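Local coordinates for aminopeptidase-like protein (Chaetomium thermophilum, PDB 5JM6), which is probably a zinc-dependent aminopeptidase of the M18 family that assembles as a dodecamer and is linked to the Cvt pathway of selective autophagy, at residues Ile127-Gly132 / Met470-Ala475; Ala334-Glu339 / Gly351-Ile356. All coordinates share one frame; numbering follows the deposited sequence.

Contact 1 of 2, residues Ile127-Gly132 / Met470-Ala475; sequences IAMIAG and MGVKAA
The far end of the M129 side chain meets the branched end of V472 and the terminal methyl of M470, an entirely apolar meeting. The M129 methyl, CE, lies 4.0 Å from V472 CG2 and 4.2 Å from V472 CG1, so it touches both branches of the valine. The extended CA-CB-CG-SD run of M129 (chi2 -179°) carries the sulfur away from its strand, and a bend at chi3 of 122° turns CE toward V472. A second apolar pair joins two methionine ends, M129 CE standing 4.3 Å from M470 CE. The backbones remain well apart: the nearest CA atoms, those of M129 and A474, are 9.4 Å from each other. That spacing fits the sheet order, in which strand 386-394 runs between strands 127-133 and 473-481, all three parallel within the large mixed sheet of the α/β fold. M129 accordingly makes its backbone hydrogen bonds to F386 and V388 of the intervening strand, while its side chain also packs on L387. From helix 353-368, I358 touches both methionines. Polar bonds at the turn lead elsewhere: G471, with positive phi just after helix 466-470, offers its O to R346 NE of a second subunit, and V472 O accepts from S467 OG.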
loop_
_atom_site.group_PDB
_atom_site.type_symbol
_atom_site.label_atom_id
_atom_site.label_comp_id
_atom_site.label_asym_id
_atom_site.label_seq_id
_atom_site.Cartn_x
_atom_site.Cartn_y
_atom_site.Cartn_z
ATOM N N ILE A 127 -9.871 -59.920 9.354
ATOM C CA ILE A 127 -10.937 -59.286 8.603
ATOM C C ILE A 127 -10.352 -58.521 7.425
ATOM O O ILE A 127 -9.380 -57.784 7.577
ATOM C CB ILE A 127 -11.749 -58.326 9.489
ATOM C CG1 ILE A 127 -12.129 -59.021 10.797
ATOM C CG2 ILE A 127 -12.984 -57.829 8.755
ATOM C CD1 ILE A 127 -12.271 -58.085 11.959
ATOM N N ALA A 128 -10.934 -58.710 6.249
ATOM C CA ALA A 128 -10.591 -57.886 5.102
ATOM C C ALA A 128 -11.685 -56.839 4.951
ATOM O O ALA A 128 -12.813 -57.160 4.576
ATOM C CB ALA A 128 -10.454 -58.730 3.843
ATOM N N MET A 129 -11.355 -55.588 5.253
ATOM C CA MET A 129 -12.375 -54.553 5.360
ATOM C C MET A 129 -12.101 -53.324 4.496
ATOM O O MET A 129 -10.956 -52.912 4.312
ATOM C CB MET A 129 -12.545 -54.130 6.826
ATOM C CG MET A 129 -11.246 -53.875 7.581
ATOM S SD MET A 129 -11.538 -53.398 9.299
ATOM C CE MET A 129 -10.622 -54.661 10.181
ATOM N N ILE A 130 -13.181 -52.761 3.963
ATOM C CA ILE A 130 -13.136 -51.523 3.196
ATOM C C ILE A 130 -14.026 -50.478 3.857
ATOM O O ILE A 130 -15.166 -50.766 4.220
ATOM C CB ILE A 130 -13.602 -51.729 1.741
ATOM C CG1 ILE A 130 -12.847 -52.888 1.089
ATOM C CG2 ILE A 130 -13.438 -50.443 0.938
ATOM C CD1 ILE A 130 -13.414 -53.299 -0.254
ATOM N N ALA A 131 -13.500 -49.268 4.012
ATOM C CA ALA A 131 -14.266 -48.170 4.586
ATOM C C ALA A 131 -14.369 -47.010 3.601
ATOM O O ALA A 131 -13.423 -46.720 2.871
ATOM C CB ALA A 131 -13.639 -47.708 5.886
ATOM N N GLY A 132 -15.526 -46.358 3.584
ATOM C CA GLY A 132 -15.752 -45.203 2.736
ATOM C C GLY A 132 -16.836 -44.334 3.339
ATOM O O GLY A 132 -17.440 -44.708 4.345
ATOM N N MET A 470 -8.333 -49.291 15.672
ATOM C CA MET A 470 -8.196 -50.746 15.744
ATOM C C MET A 470 -6.782 -51.309 15.567
ATOM O O MET A 470 -6.589 -52.522 15.654
ATOM C CB MET A 470 -9.116 -51.375 14.713
ATOM C CG MET A 470 -10.490 -50.765 14.721
ATOM S SD MET A 470 -11.275 -50.999 13.131
ATOM C CE MET A 470 -12.198 -52.466 13.503
ATOM N N GLY A 471 -5.805 -50.449 15.297
ATOM C CA GLY A 471 -4.441 -50.906 15.076
ATOM C C GLY A 471 -4.305 -51.885 13.923
ATOM O O GLY A 471 -3.460 -52.782 13.950
ATOM N N VAL A 472 -5.140 -51.706 12.906
ATOM C CA VAL A 472 -5.164 -52.593 11.753
ATOM C C VAL A 472 -4.261 -52.051 10.657
ATOM O O VAL A 472 -4.172 -50.844 10.445
ATOM C CB VAL A 472 -6.606 -52.768 11.215
ATOM C CG1 VAL A 472 -6.627 -53.552 9.910
ATOM C CG2 VAL A 472 -7.473 -53.453 12.256
ATOM N N LYS A 473 -3.571 -52.956 9.982
ATOM C CA LYS A 473 -2.742 -52.607 8.851
ATOM C C LYS A 473 -3.648 -51.991 7.776
ATOM O O LYS A 473 -4.764 -52.463 7.563
ATOM C CB LYS A 473 -2.012 -53.865 8.396
ATOM C CG LYS A 473 -0.601 -53.688 7.967
ATOM C CD LYS A 473 -0.104 -52.298 8.191
ATOM C CE LYS A 473 0.930 -51.971 7.137
ATOM N NZ LYS A 473 2.217 -52.657 7.372
ATOM N N ALA A 474 -3.203 -50.915 7.133
ATOM C CA ALA A 474 -4.121 -50.118 6.323
ATOM C C ALA A 474 -3.455 -49.360 5.177
ATOM O O ALA A 474 -2.244 -49.140 5.176
ATOM C CB ALA A 474 -4.872 -49.138 7.221
ATOM N N ALA A 475 -4.271 -48.957 4.207
ATOM C CA ALA A 475 -3.819 -48.128 3.097
ATOM C C ALA A 475 -4.929 -47.184 2.661
ATOM O O ALA A 475 -6.111 -47.495 2.819
ATOM C CB ALA A 475 -3.374 -48.990 1.931
#

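Contact 2 of 2, residues Ala334-Glu339 / Gly351-Ile356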
loop_
_atom_site.group_PDB
_atom_site.type_symbol
_atom_site.label_atom_id
_atom_site.label_comp_id
_atom_site.label_asym_id
_atom_site.label_seq_id
_atom_site.Cartn_x
_atom_site.Cartn_y
_atom_site.Cartn_z
ATOM N N ALA A 334 -17.685 -51.015 5.214
ATOM C CA ALA A 334 -18.266 -50.037 6.124
ATOM C C ALA A 334 -18.449 -48.698 5.423
ATOM O O ALA A 334 -17.476 -48.065 5.015
ATOM C CB ALA A 334 -17.393 -49.877 7.360
ATOM N N LEU A 335 -19.699 -48.274 5.277
ATOM C CA LEU A 335 -19.999 -46.988 4.663
ATOM C C LEU A 335 -20.493 -46.013 5.723
ATOM O O LEU A 335 -21.508 -46.253 6.377
ATOM C CB LEU A 335 -21.035 -47.147 3.547
ATOM C CG LEU A 335 -20.660 -48.134 2.438
ATOM C CD1 LEU A 335 -21.705 -48.142 1.333
ATOM C CD2 LEU A 335 -19.282 -47.818 1.880
ATOM N N PHE A 336 -19.787 -44.895 5.858
ATOM C CA PHE A 336 -20.010 -43.960 6.954
ATOM C C PHE A 336 -20.602 -42.653 6.463
ATOM O O PHE A 336 -20.529 -42.314 5.285
ATOM C CB PHE A 336 -18.710 -43.650 7.702
ATOM C CG PHE A 336 -18.068 -44.842 8.336
ATOM C CD1 PHE A 336 -18.492 -45.303 9.570
ATOM C CD2 PHE A 336 -17.022 -45.490 7.705
ATOM C CE1 PHE A 336 -17.893 -46.400 10.156
ATOM C CE2 PHE A 336 -16.418 -46.584 8.284
ATOM C CZ PHE A 336 -16.854 -47.040 9.511
ATOM N N ASP A 337 -21.214 -41.938 7.394
ATOM C CA ASP A 337 -21.752 -40.612 7.154
ATOM C C ASP A 337 -20.813 -39.578 7.778
ATOM O O ASP A 337 -20.061 -39.901 8.700
ATOM C CB ASP A 337 -23.166 -40.498 7.732
ATOM C CG ASP A 337 -23.814 -39.154 7.453
ATOM O OD1 ASP A 337 -23.268 -38.368 6.650
ATOM O OD2 ASP A 337 -24.883 -38.886 8.040
ATOM N N ASP A 338 -20.826 -38.366 7.223
ATOM C CA ASP A 338 -20.147 -37.191 7.789
ATOM C C ASP A 338 -18.615 -37.147 7.743
ATOM O O ASP A 338 -17.994 -36.722 8.712
ATOM C CB ASP A 338 -20.557 -37.018 9.260
ATOM C CG ASP A 338 -22.052 -36.907 9.444
ATOM O OD1 ASP A 338 -22.719 -36.288 8.594
ATOM O OD2 ASP A 338 -22.562 -37.453 10.441
ATOM N N GLU A 339 -18.001 -37.568 6.641
ATOM C CA GLU A 339 -16.539 -37.499 6.537
ATOM C C GLU A 339 -16.042 -36.105 6.168
ATOM O O GLU A 339 -14.917 -35.719 6.502
ATOM C CB GLU A 339 -16.028 -38.521 5.521
ATOM C CG GLU A 339 -14.520 -38.505 5.283
ATOM C CD GLU A 339 -14.110 -37.559 4.166
ATOM O OE1 GLU A 339 -13.000 -36.991 4.237
ATOM O OE2 GLU A 339 -14.902 -37.379 3.217
ATOM N N GLY A 351 -15.948 -42.674 15.017
ATOM C CA GLY A 351 -16.894 -43.118 16.032
ATOM C C GLY A 351 -16.925 -44.621 16.318
ATOM O O GLY A 351 -16.285 -45.418 15.629
ATOM N N ASN A 352 -17.703 -44.990 17.336
ATOM C CA ASN A 352 -17.849 -46.360 17.843
ATOM C C ASN A 352 -18.194 -47.426 16.803
ATOM O O ASN A 352 -17.853 -48.597 16.971
ATOM C CB ASN A 352 -18.947 -46.368 18.919
ATOM C CG ASN A 352 -18.683 -47.354 20.042
ATOM O OD1 ASN A 352 -17.691 -48.082 20.036
ATOM N ND2 ASN A 352 -19.579 -47.375 21.024
ATOM N N PHE A 353 -18.856 -47.005 15.729
ATOM C CA PHE A 353 -19.656 -47.904 14.901
ATOM C C PHE A 353 -18.942 -49.174 14.425
ATOM O O PHE A 353 -19.400 -50.278 14.712
ATOM C CB PHE A 353 -20.188 -47.139 13.686
ATOM C CG PHE A 353 -21.267 -47.866 12.936
ATOM C CD1 PHE A 353 -22.061 -48.804 13.575
ATOM C CD2 PHE A 353 -21.484 -47.617 11.590
ATOM C CE1 PHE A 353 -23.051 -49.479 12.891
ATOM C CE2 PHE A 353 -22.475 -48.289 10.898
ATOM C CZ PHE A 353 -23.259 -49.222 11.550
ATOM N N LEU A 354 -17.836 -49.033 13.701
ATOM C CA LEU A 354 -17.151 -50.219 13.181
ATOM C C LEU A 354 -16.424 -51.049 14.255
ATOM O O LEU A 354 -16.512 -52.275 14.229
ATOM C CB LEU A 354 -16.176 -49.842 12.060
ATOM C CG LEU A 354 -15.411 -51.032 11.467
ATOM C CD1 LEU A 354 -16.355 -52.003 10.765
ATOM C CD2 LEU A 354 -14.313 -50.570 10.520
ATOM N N PRO A 355 -15.685 -50.401 15.182
ATOM C CA PRO A 355 -15.055 -51.239 16.212
ATOM C C PRO A 355 -16.032 -52.034 17.082
ATOM O O PRO A 355 -15.804 -53.225 17.280
ATOM C CB PRO A 355 -14.289 -50.219 17.059
ATOM C CG PRO A 355 -13.938 -49.152 16.098
ATOM C CD PRO A 355 -15.144 -49.030 15.207
ATOM N N ILE A 356 -17.099 -51.410 17.578
ATOM C CA ILE A 356 -18.014 -52.123 18.466
ATOM C C ILE A 356 -18.755 -53.227 17.706
ATOM O O ILE A 356 -19.053 -54.281 18.269
ATOM C CB ILE A 356 -19.027 -51.166 19.152
ATOM C CG1 ILE A 356 -19.764 -51.895 20.279
ATOM C CG2 ILE A 356 -20.016 -50.581 18.153
ATOM C CD1 ILE A 356 -20.485 -50.973 21.235
#
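The backbones approach most closely at A334 and L354, whose CA atoms are 7.1 Å apart, and diverge to 8.9 Å between those of F336 and F353, as the end of strand 330-336 faces the first turn of helix 353-368. F336 and L354 meet at about a right angle: L354 CB comes in at the edge of the F336 ring, in its plane, 3.8 Å from F336 CZ. With F336 CG anti to the carbonyl carbon (chi1 -61°), the far end of the ring comes nearer to the helix than CB does. F336 CE1 lies 4.1 Å from F353 CD2, with the two phenylalanine side chains mutually oblique. L354 then extends beyond the ring to the strand, where its CD1 is 4.1 Å from A334 CB. I113 of strand 111-117 packs on A334, F353 and L354, and L466 on F336 and L354. Past F336 the chain turns through D338 to E339, a zinc ligand in a structure of this protein although no zinc is bound to it in this chain. Packing of a strand on the helix that follows it is typical of an α/β sheet, here with metal-site residues just past the strand's C-terminal end.

Contact 1 and contact 2 lie 12 Å apart, centre to centre, and share the large mixed sheet, where strands 127-133 and 330-336 are parallel neighbours. Probable hydrogen bonds join them directly, from A334 N to I130 O (2.7 Å) and from F336 N to G132 O (2.8 Å), and A131 CB packs on F336 CE2. Along the chain the order is 127-132, 334-339, 351-356, 470-475, which nests contact 2 inside the loop closed by contact 1. Helix 353-368 serves both, because L354 and P355 pack on M470. Distant parts of the chain thus build one continuous core, in which strand 127-133 ends in the zinc ligand H133 and the chain beyond strand 330-336 reaches the zinc ligand E340.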